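Local coordinates for protein exodeoxyribonuclease III (Archaeoglobus fulgidus, PDB 2VOA) that acts as an AP endonuclease that cuts DNA at abasic sites, probably with the help of bound magnesium or manganese ions, at residues D160-H165 against L213-D218; E88-R93 against L121-R126; E152-H157 against V187-H192. The protein carries 1 engineered substitution. One frame throughout, in Å; residues are numbered along the deposited sequence.

Interaction 1. Residues D160-H165 against L213-D218. Engineered in segment 213-218: Gly217 (natural residue Val).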
loop_
_atom_site.group_PDB
_atom_site.type_symbol
_atom_site.label_atom_id
_atom_site.label_comp_id
_atom_site.label_asym_id
_atom_site.label_seq_id
_atom_site.Cartn_x
_atom_site.Cartn_y
_atom_site.Cartn_z
ATOM N N ASP A 160 -22.159 -25.915 -12.642
ATOM C CA ASP A 160 -23.173 -26.649 -11.897
ATOM C C ASP A 160 -23.577 -25.976 -10.574
ATOM O O ASP A 160 -24.695 -26.192 -10.084
ATOM C CB ASP A 160 -22.695 -28.091 -11.637
ATOM C CG ASP A 160 -21.282 -28.162 -11.028
ATOM O OD1 ASP A 160 -20.350 -27.456 -11.504
ATOM O OD2 ASP A 160 -21.099 -28.964 -10.076
ATOM N N LYS A 161 -22.658 -25.201 -10.000
ATOM C CA LYS A 161 -22.816 -24.582 -8.676
ATOM C C LYS A 161 -23.205 -23.106 -8.701
ATOM O O LYS A 161 -23.560 -22.532 -7.662
ATOM C CB LYS A 161 -21.512 -24.725 -7.869
ATOM C CG LYS A 161 -21.072 -26.178 -7.617
ATOM C CD LYS A 161 -22.080 -26.955 -6.791
ATOM C CE LYS A 161 -21.919 -28.454 -7.007
ATOM N NZ LYS A 161 -23.057 -29.237 -6.462
ATOM N N LEU A 162 -23.156 -22.500 -9.885
ATOM C CA LEU A 162 -23.202 -21.031 -9.986
ATOM C C LEU A 162 -24.485 -20.483 -10.642
ATOM O O LEU A 162 -24.521 -19.320 -11.062
ATOM C CB LEU A 162 -21.933 -20.527 -10.700
ATOM C CG LEU A 162 -20.617 -20.734 -9.935
ATOM C CD1 LEU A 162 -19.398 -20.549 -10.845
ATOM C CD2 LEU A 162 -20.519 -19.823 -8.695
ATOM N N LYS A 163 -25.536 -21.307 -10.688
ATOM C CA LYS A 163 -26.831 -20.937 -11.300
ATOM C C LYS A 163 -27.475 -19.684 -10.704
ATOM O O LYS A 163 -28.192 -18.964 -11.392
ATOM C CB LYS A 163 -27.856 -22.084 -11.170
ATOM C CG LYS A 163 -27.430 -23.448 -11.717
ATOM C CD LYS A 163 -26.758 -23.341 -13.059
ATOM C CE LYS A 163 -26.487 -24.725 -13.637
ATOM N NZ LYS A 163 -25.429 -24.663 -14.671
ATOM N N ASN A 164 -27.244 -19.441 -9.416
ATOM C CA ASN A 164 -27.855 -18.296 -8.759
ATOM C C ASN A 164 -26.879 -17.150 -8.587
ATOM O O ASN A 164 -27.184 -16.161 -7.906
ATOM C CB ASN A 164 -28.469 -18.684 -7.407
ATOM C CG ASN A 164 -29.878 -19.241 -7.535
ATOM O OD1 ASN A 164 -30.437 -19.345 -8.644
ATOM N ND2 ASN A 164 -30.460 -19.595 -6.405
ATOM N N HIS A 165 -25.708 -17.271 -9.204
ATOM C CA HIS A 165 -24.725 -16.200 -9.138
ATOM C C HIS A 165 -25.053 -15.124 -10.166
ATOM O O HIS A 165 -25.377 -15.446 -11.309
ATOM C CB HIS A 165 -23.322 -16.738 -9.408
ATOM C CG HIS A 165 -22.243 -15.821 -8.943
ATOM N ND1 HIS A 165 -22.015 -14.591 -9.521
ATOM C CD2 HIS A 165 -21.335 -15.946 -7.946
ATOM C CE1 HIS A 165 -21.010 -13.997 -8.901
ATOM N NE2 HIS A 165 -20.575 -14.801 -7.948
ATOM N N LEU A 213 -9.684 -21.648 -10.161
ATOM C CA LEU A 213 -10.960 -21.108 -9.676
ATOM C C LEU A 213 -11.111 -19.671 -10.156
ATOM O O LEU A 213 -10.975 -18.708 -9.387
ATOM C CB LEU A 213 -11.058 -21.209 -8.148
ATOM C CG LEU A 213 -10.977 -22.622 -7.542
ATOM C CD1 LEU A 213 -10.983 -22.498 -6.035
ATOM C CD2 LEU A 213 -12.139 -23.463 -8.032
ATOM N N GLY A 214 -11.378 -19.543 -11.453
ATOM C CA GLY A 214 -11.568 -18.249 -12.077
ATOM C C GLY A 214 -12.860 -18.155 -12.867
ATOM O O GLY A 214 -13.635 -19.138 -12.962
ATOM N N TRP A 215 -13.063 -16.952 -13.409
ATOM C CA TRP A 215 -14.217 -16.563 -14.241
ATOM C C TRP A 215 -13.744 -15.848 -15.482
ATOM O O TRP A 215 -12.662 -15.242 -15.501
ATOM C CB TRP A 215 -15.107 -15.547 -13.495
ATOM C CG TRP A 215 -15.661 -15.992 -12.217
ATOM C CD1 TRP A 215 -14.969 -16.250 -11.056
ATOM C CD2 TRP A 215 -17.042 -16.214 -11.920
ATOM N NE1 TRP A 215 -15.836 -16.631 -10.075
ATOM C CE2 TRP A 215 -17.113 -16.619 -10.570
ATOM C CE3 TRP A 215 -18.228 -16.113 -12.666
ATOM C CZ2 TRP A 215 -18.331 -16.935 -9.936
ATOM C CZ3 TRP A 215 -19.460 -16.446 -12.020
ATOM C CH2 TRP A 215 -19.481 -16.837 -10.683
ATOM N N ARG A 216 -14.558 -15.893 -16.542
ATOM C CA ARG A 216 -14.234 -15.135 -17.755
ATOM C C ARG A 216 -15.448 -14.246 -18.080
ATOM O O ARG A 216 -16.326 -14.608 -18.889
ATOM C CB ARG A 216 -13.845 -16.076 -18.920
ATOM C CG ARG A 216 -12.994 -15.369 -20.026
ATOM C CD ARG A 216 -13.805 -14.364 -20.846
ATOM N NE ARG A 216 -14.785 -15.073 -21.664
ATOM C CZ ARG A 216 -15.235 -14.675 -22.852
ATOM N NH1 ARG A 216 -14.836 -13.509 -23.393
ATOM N NH2 ARG A 216 -16.088 -15.453 -23.505
ATOM N N GLY A 217 -15.495 -13.092 -17.404
ATOM C CA GLY A 217 -16.583 -12.112 -17.583
ATOM C C GLY A 217 -16.180 -10.860 -18.367
ATOM O O GLY A 217 -17.012 -9.953 -18.567
ATOM N N ASP A 218 -14.920 -10.801 -18.785
ATOM C CA ASP A 218 -14.359 -9.713 -19.607
ATOM C C ASP A 218 -14.354 -10.175 -21.074
ATOM O O ASP A 218 -14.123 -11.353 -21.362
ATOM C CB ASP A 218 -12.929 -9.369 -19.166
ATOM C CG ASP A 218 -12.849 -8.978 -17.714
ATOM O OD1 ASP A 218 -12.543 -9.851 -16.862
ATOM O OD2 ASP A 218 -13.109 -7.789 -17.439
#

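Interaction 2. Residues E88-R93 against L121-R126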
loop_
_atom_site.group_PDB
_atom_site.type_symbol
_atom_site.label_atom_id
_atom_site.label_comp_id
_atom_site.label_asym_id
_atom_site.label_seq_id
_atom_site.Cartn_x
_atom_site.Cartn_y
_atom_site.Cartn_z
ATOM N N GLU A 88 -22.420 7.711 -16.827
ATOM C CA GLU A 88 -21.175 8.137 -17.489
ATOM C C GLU A 88 -19.936 7.395 -16.980
ATOM O O GLU A 88 -18.982 7.184 -17.744
ATOM C CB GLU A 88 -21.021 9.657 -17.362
ATOM C CG GLU A 88 -22.060 10.382 -18.175
ATOM C CD GLU A 88 -21.881 11.888 -18.185
ATOM O OE1 GLU A 88 -21.324 12.444 -17.206
ATOM O OE2 GLU A 88 -22.339 12.520 -19.164
ATOM N N ASP A 89 -19.959 6.973 -15.717
ATOM C CA ASP A 89 -18.826 6.242 -15.115
ATOM C C ASP A 89 -18.762 4.755 -15.481
ATOM O O ASP A 89 -17.932 4.017 -14.927
ATOM C CB ASP A 89 -18.770 6.425 -13.584
ATOM C CG ASP A 89 -19.993 5.825 -12.846
ATOM O OD1 ASP A 89 -20.936 5.312 -13.500
ATOM O OD2 ASP A 89 -20.027 5.903 -11.589
ATOM N N ARG A 90 -19.630 4.325 -16.402
ATOM C CA ARG A 90 -19.665 2.937 -16.847
ATOM C C ARG A 90 -19.550 2.755 -18.356
ATOM O O ARG A 90 -19.607 1.634 -18.850
ATOM C CB ARG A 90 -20.974 2.261 -16.390
ATOM C CG ARG A 90 -21.123 2.100 -14.858
ATOM C CD ARG A 90 -22.348 1.258 -14.560
ATOM N NE ARG A 90 -22.496 0.966 -13.133
ATOM C CZ ARG A 90 -21.919 -0.061 -12.493
ATOM N NH1 ARG A 90 -21.125 -0.916 -13.123
ATOM N NH2 ARG A 90 -22.152 -0.229 -11.201
ATOM N N LEU A 91 -19.487 3.840 -19.119
ATOM C CA LEU A 91 -19.421 3.659 -20.566
ATOM C C LEU A 91 -18.695 4.848 -21.146
ATOM O O LEU A 91 -19.092 5.987 -20.908
ATOM C CB LEU A 91 -20.832 3.550 -21.173
ATOM C CG LEU A 91 -21.008 3.222 -22.666
ATOM C CD1 LEU A 91 -22.413 2.742 -22.946
ATOM C CD2 LEU A 91 -20.689 4.414 -23.637
ATOM N N ILE A 92 -17.644 4.557 -21.902
ATOM C CA ILE A 92 -16.920 5.595 -22.635
ATOM C C ILE A 92 -16.730 5.097 -24.055
ATOM O O ILE A 92 -16.409 3.908 -24.273
ATOM C CB ILE A 92 -15.571 5.984 -21.931
ATOM C CG1 ILE A 92 -14.924 7.218 -22.591
ATOM C CG2 ILE A 92 -14.599 4.783 -21.834
ATOM C CD1 ILE A 92 -13.658 7.694 -21.891
ATOM N N ARG A 93 -16.960 5.992 -25.014
ATOM C CA ARG A 93 -16.909 5.635 -26.423
ATOM C C ARG A 93 -16.110 6.660 -27.211
ATOM O O ARG A 93 -16.195 7.832 -26.930
ATOM C CB ARG A 93 -18.319 5.571 -26.970
ATOM C CG ARG A 93 -18.406 5.261 -28.462
ATOM C CD ARG A 93 -19.808 4.894 -28.784
ATOM N NE ARG A 93 -19.951 4.209 -30.066
ATOM C CZ ARG A 93 -21.133 3.859 -30.557
ATOM N NH1 ARG A 93 -22.233 4.114 -29.850
ATOM N NH2 ARG A 93 -21.224 3.246 -31.727
ATOM N N LEU A 121 -30.030 -6.052 -15.281
ATOM C CA LEU A 121 -30.824 -6.567 -16.418
ATOM C C LEU A 121 -31.321 -5.407 -17.264
ATOM O O LEU A 121 -31.228 -5.433 -18.483
ATOM C CB LEU A 121 -31.976 -7.466 -15.952
ATOM C CG LEU A 121 -31.568 -8.741 -15.175
ATOM C CD1 LEU A 121 -32.827 -9.528 -14.697
ATOM C CD2 LEU A 121 -30.618 -9.610 -16.021
ATOM N N GLN A 122 -31.837 -4.378 -16.603
ATOM C CA GLN A 122 -32.293 -3.195 -17.317
ATOM C C GLN A 122 -31.154 -2.531 -18.106
ATOM O O GLN A 122 -31.376 -2.027 -19.209
ATOM C CB GLN A 122 -32.955 -2.231 -16.326
ATOM C CG GLN A 122 -34.269 -2.778 -15.792
ATOM C CD GLN A 122 -34.735 -2.089 -14.515
ATOM O OE1 GLN A 122 -35.591 -2.613 -13.794
ATOM N NE2 GLN A 122 -34.178 -0.923 -14.227
ATOM N N TRP A 123 -29.935 -2.529 -17.541
ATOM C CA TRP A 123 -28.751 -1.910 -18.169
ATOM C C TRP A 123 -28.390 -2.658 -19.446
ATOM O O TRP A 123 -28.158 -2.046 -20.490
ATOM C CB TRP A 123 -27.557 -1.960 -17.220
ATOM C CG TRP A 123 -26.593 -0.790 -17.351
ATOM C CD1 TRP A 123 -26.692 0.414 -16.709
ATOM C CD2 TRP A 123 -25.411 -0.709 -18.174
ATOM N NE1 TRP A 123 -25.642 1.233 -17.061
ATOM C CE2 TRP A 123 -24.836 0.574 -17.954
ATOM C CE3 TRP A 123 -24.775 -1.598 -19.064
ATOM C CZ2 TRP A 123 -23.647 0.998 -18.598
ATOM C CZ3 TRP A 123 -23.589 -1.183 -19.695
ATOM C CH2 TRP A 123 -23.041 0.103 -19.460
ATOM N N LEU A 124 -28.408 -3.994 -19.365
ATOM C CA LEU A 124 -28.151 -4.826 -20.550
ATOM C C LEU A 124 -29.225 -4.637 -21.633
ATOM O O LEU A 124 -28.902 -4.627 -22.824
ATOM C CB LEU A 124 -28.005 -6.307 -20.166
ATOM C CG LEU A 124 -26.696 -6.647 -19.423
ATOM C CD1 LEU A 124 -26.833 -8.064 -18.867
ATOM C CD2 LEU A 124 -25.436 -6.485 -20.333
ATOM N N GLU A 125 -30.476 -4.417 -21.237
ATOM C CA GLU A 125 -31.528 -4.138 -22.215
ATOM C C GLU A 125 -31.301 -2.750 -22.858
ATOM O O GLU A 125 -31.430 -2.568 -24.075
ATOM C CB GLU A 125 -32.912 -4.206 -21.555
ATOM C CG GLU A 125 -34.078 -3.732 -22.436
ATOM C CD GLU A 125 -34.431 -4.688 -23.577
ATOM O OE1 GLU A 125 -35.391 -4.373 -24.337
ATOM O OE2 GLU A 125 -33.790 -5.767 -23.707
ATOM N N ARG A 126 -30.970 -1.768 -22.031
ATOM C CA ARG A 126 -30.669 -0.429 -22.552
ATOM C C ARG A 126 -29.467 -0.479 -23.487
ATOM O O ARG A 126 -29.493 0.143 -24.552
ATOM C CB ARG A 126 -30.446 0.557 -21.406
ATOM C CG ARG A 126 -31.721 0.865 -20.618
ATOM C CD ARG A 126 -31.558 2.174 -19.867
ATOM N NE ARG A 126 -30.633 2.082 -18.740
ATOM C CZ ARG A 126 -29.887 3.101 -18.306
ATOM N NH1 ARG A 126 -29.943 4.271 -18.924
ATOM N NH2 ARG A 126 -29.086 2.953 -17.268
#

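Interaction 3. Residues E152-H157 against V187-H192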
loop_
_atom_site.group_PDB
_atom_site.type_symbol
_atom_site.label_atom_id
_atom_site.label_comp_id
_atom_site.label_asym_id
_atom_site.label_seq_id
_atom_site.Cartn_x
_atom_site.Cartn_y
_atom_site.Cartn_z
ATOM N N GLU A 152 -21.173 -18.597 -21.307
ATOM C CA GLU A 152 -21.251 -20.056 -21.508
ATOM C C GLU A 152 -20.673 -20.810 -20.318
ATOM O O GLU A 152 -19.855 -20.236 -19.595
ATOM C CB GLU A 152 -20.469 -20.453 -22.778
ATOM C CG GLU A 152 -20.947 -19.749 -24.060
ATOM C CD GLU A 152 -22.388 -20.064 -24.429
ATOM O OE1 GLU A 152 -22.984 -19.255 -25.180
ATOM O OE2 GLU A 152 -22.936 -21.116 -24.002
ATOM N N PRO A 153 -21.024 -22.103 -20.161
ATOM C CA PRO A 153 -20.476 -22.848 -19.010
ATOM C C PRO A 153 -18.932 -22.869 -18.954
ATOM O O PRO A 153 -18.364 -22.842 -17.872
ATOM C CB PRO A 153 -21.072 -24.253 -19.144
ATOM C CG PRO A 153 -22.234 -24.146 -20.131
ATOM C CD PRO A 153 -21.911 -22.933 -21.009
ATOM N N ILE A 154 -18.268 -22.894 -20.105
ATOM C CA ILE A 154 -16.784 -22.825 -20.133
ATOM C C ILE A 154 -16.189 -21.542 -19.505
ATOM O O ILE A 154 -15.022 -21.518 -19.110
ATOM C CB ILE A 154 -16.241 -23.037 -21.574
ATOM C CG1 ILE A 154 -14.730 -23.342 -21.574
ATOM C CG2 ILE A 154 -16.616 -21.845 -22.459
ATOM C CD1 ILE A 154 -14.326 -24.509 -20.764
ATOM N N ASP A 155 -17.010 -20.490 -19.372
ATOM C CA ASP A 155 -16.549 -19.206 -18.821
ATOM C C ASP A 155 -16.508 -19.138 -17.293
ATOM O O ASP A 155 -16.108 -18.121 -16.728
ATOM C CB ASP A 155 -17.413 -18.053 -19.357
ATOM C CG ASP A 155 -17.306 -17.902 -20.856
ATOM O OD1 ASP A 155 -18.330 -18.090 -21.541
ATOM O OD2 ASP A 155 -16.181 -17.633 -21.354
ATOM N N VAL A 156 -16.907 -20.220 -16.633
ATOM C CA VAL A 156 -16.875 -20.284 -15.163
ATOM C C VAL A 156 -16.262 -21.622 -14.716
ATOM O O VAL A 156 -16.362 -22.647 -15.419
ATOM C CB VAL A 156 -18.305 -20.091 -14.497
ATOM C CG1 VAL A 156 -18.945 -18.768 -14.903
ATOM C CG2 VAL A 156 -19.242 -21.262 -14.781
ATOM N N HIS A 157 -15.628 -21.620 -13.551
ATOM C CA HIS A 157 -14.979 -22.848 -13.073
ATOM C C HIS A 157 -15.952 -23.974 -12.668
ATOM O O HIS A 157 -15.605 -25.164 -12.761
ATOM C CB HIS A 157 -13.995 -22.538 -11.930
ATOM C CG HIS A 157 -14.623 -21.856 -10.754
ATOM N ND1 HIS A 157 -15.435 -22.514 -9.856
ATOM C CD2 HIS A 157 -14.543 -20.578 -10.320
ATOM C CE1 HIS A 157 -15.844 -21.664 -8.930
ATOM N NE2 HIS A 157 -15.309 -20.484 -9.185
ATOM N N VAL A 187 -14.324 -12.667 -29.764
ATOM C CA VAL A 187 -13.142 -13.157 -30.500
ATOM C C VAL A 187 -12.290 -14.144 -29.693
ATOM O O VAL A 187 -11.599 -14.987 -30.278
ATOM C CB VAL A 187 -12.297 -11.983 -31.124
ATOM C CG1 VAL A 187 -13.107 -11.277 -32.189
ATOM C CG2 VAL A 187 -11.783 -11.010 -30.027
ATOM N N LEU A 188 -12.337 -14.049 -28.361
ATOM C CA LEU A 188 -11.650 -15.050 -27.510
ATOM C C LEU A 188 -12.061 -16.453 -27.944
ATOM O O LEU A 188 -11.215 -17.351 -28.021
ATOM C CB LEU A 188 -11.978 -14.838 -26.023
ATOM C CG LEU A 188 -11.289 -15.866 -25.100
ATOM C CD1 LEU A 188 -9.761 -15.830 -25.260
ATOM C CD2 LEU A 188 -11.737 -15.595 -23.652
ATOM N N ARG A 189 -13.347 -16.633 -28.269
ATOM C CA ARG A 189 -13.852 -17.955 -28.699
ATOM C C ARG A 189 -13.697 -18.274 -30.192
ATOM O O ARG A 189 -13.795 -19.442 -30.600
ATOM C CB ARG A 189 -15.293 -18.177 -28.202
ATOM C CG ARG A 189 -15.449 -17.956 -26.695
ATOM C CD ARG A 189 -14.470 -18.847 -25.926
ATOM N NE ARG A 189 -14.659 -18.762 -24.487
ATOM C CZ ARG A 189 -13.840 -19.306 -23.609
ATOM N NH1 ARG A 189 -12.783 -20.006 -24.037
ATOM N NH2 ARG A 189 -14.101 -19.184 -22.316
ATOM N N LYS A 190 -13.396 -17.261 -31.009
ATOM C CA LYS A 190 -12.900 -17.556 -32.362
ATOM C C LYS A 190 -11.551 -18.289 -32.306
ATOM O O LYS A 190 -11.319 -19.268 -33.041
ATOM C CB LYS A 190 -12.752 -16.247 -33.154
ATOM C CG LYS A 190 -12.337 -16.446 -34.620
ATOM C CD LYS A 190 -12.058 -15.132 -35.369
ATOM C CE LYS A 190 -11.834 -15.459 -36.848
ATOM N NZ LYS A 190 -10.822 -14.560 -37.449
ATOM N N ILE A 191 -10.676 -17.817 -31.417
ATOM C CA ILE A 191 -9.292 -18.288 -31.367
ATOM C C ILE A 191 -9.135 -19.486 -30.422
ATOM O O ILE A 191 -8.346 -20.398 -30.698
ATOM C CB ILE A 191 -8.326 -17.132 -30.937
ATOM C CG1 ILE A 191 -8.442 -15.941 -31.894
ATOM C CG2 ILE A 191 -6.858 -17.613 -30.895
ATOM C CD1 ILE A 191 -8.194 -16.271 -33.403
ATOM N N HIS A 192 -9.869 -19.429 -29.307
ATOM C CA HIS A 192 -9.762 -20.406 -28.215
ATOM C C HIS A 192 -11.128 -20.946 -27.819
ATOM O O HIS A 192 -11.557 -20.778 -26.679
ATOM C CB HIS A 192 -9.087 -19.779 -27.001
ATOM C CG HIS A 192 -7.642 -19.475 -27.212
ATOM N ND1 HIS A 192 -6.668 -20.451 -27.274
ATOM C CD2 HIS A 192 -7.007 -18.294 -27.406
ATOM C CE1 HIS A 192 -5.491 -19.880 -27.474
ATOM N NE2 HIS A 192 -5.669 -18.573 -27.548
HETATM O O HOH W 1 -12.972 -20.024 -19.835
HETATM O O HOH W 2 -17.623 -18.262 -24.155
#

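Interaction 1. Residues D160-H165 against L213-D218
An edge-to-face aromatic pair, His165 with Trp215, joins two surface loops beside the active site. The indole arrives edge first. Its corner atom CH2 sits over the centre of the imidazole, 3.3 Å above the ring plane. The ring centroids are 4.4 Å apart and the planes meet at 50°, so the T-shape is tilted. His165 has CG anti to the backbone N (chi1 -162°), which turns the ring toward the tryptophan. Its ND1 also bonds to the backbone N of the modified residue at position 167, a tie that helps fix the ring's rotation. Leu162 reaches the same corner with both branches: CD1 and CD2 each lie 3.7 Å from Trp215 CH2. Leu162 and His165 are the first and last residues of a type I turn, in which His165 N bonds to Leu162 O at 3.0 Å. Further along the indole, His157 makes another edge-to-face pair, and Phe200 is the third ring to meet the indole. Asp218, three residues after Trp215, bonds to His248, a predicted active-site residue. Phe200 and Trp215 are consistent with the aromatic wall of the abasic-site pocket known in AP endonucleases of this family.

Interaction 2. Residues E88-R93 against L121-R126
Trp123 NE1 hydrogen-bonds to Asp87 OD2, which helps hold the indole in its rotation against Arg90 and Leu91. The setting is the alpha/beta sandwich of the DNase I-like fold, where helix 115-134 lies against the sheet containing strand 91-96. All three touching residues are buried. The six-membered side of the indole meets Arg90, the residue just before strand 91-96: Trp123 CZ2 is 3.7 Å from Arg90 CB, and Trp123 CH2 is 3.8 Å from the carbonyl Arg90 O. Farther along the stem, Arg90 CD lies 4.1 Å from Trp123 NE1. Arg90 runs extended from CG to NE, and its guanidinium plane stands 68° from the indole plane. Its polar end is engaged away from the indole: NH1 bonds to Tyr105 O, the carbonyl of a predicted active-site residue, and Arg90 packs on a phosphate of the bound DNA. Replacing Trp123 by an alanine would probably open a gap beside Arg90 CB and CD and leave Asp87 OD2 without its N-H partner. Leu91 approaches more loosely, its CD1 4.4 Å from Trp123 CH2.

Interaction 3. Residues E152-H157 against V187-H192
Arg189 and Asp155 form a salt bridge. Arg189 NH2 donates to Asp155 OD2 at 2.8 Å, nearly straight at 171°. The oxygen lies in the guanidinium plane, but the donor comes from above the carboxylate plane, and the two groups are turned 46° against each other. The same oxygen also takes Arg216 NE, so two arginines grip it. Ile154 CG2 covers one face of the guanidinium, 3.7 Å from Arg189 NH2 and offset toward the rim. Leu188 CD2 lies over the opposite face. Further bonds fix how the guanidinium is turned: NH1 donates to His192 O at 3.0 Å and also to Glu195 O, NH2 gives to a water, and NE gives to a second water. That second water in turn donates to Asp155 OD1 at 2.7 Å. The contact joins helix 187-191 of the DNase I-like fold to the loop that follows strand 141-144. Arg189 leaves the helix with a bend at chi2 (-56°), which brings its end back to the carbonyl just past the helix. Asp155 sits in the 3-10 segment 153-155. Glu152 N donates to the anti lone pair of Asp155 OD1 at 2.9 Å. Farther out, Glu152 OE1 pairs with Lys177.

From the N terminus, interaction 2 comes first. It closes the loop from residues 88-93 to 121-126, tying the start of strand 91-96 to helix 115-134, and it is complete before the others begin. After strand 141-144 the chain opens interaction 3 at 152-157, then interaction 1 at 160-165. Helix 187-191 closes interaction 3, and 213-218, which runs into strand 218-222, closes interaction 1, so these two cross. They also touch directly: Trp215 CE3 lies 3.5 Å from Val156 CG1. Together they bind the loop after strand 141-144 to helix 187-191 and to the loop that leads into strand 218-222. Interaction 2 touches neither; its centre lies about 21 and 23 Å from those of interactions 1 and 3.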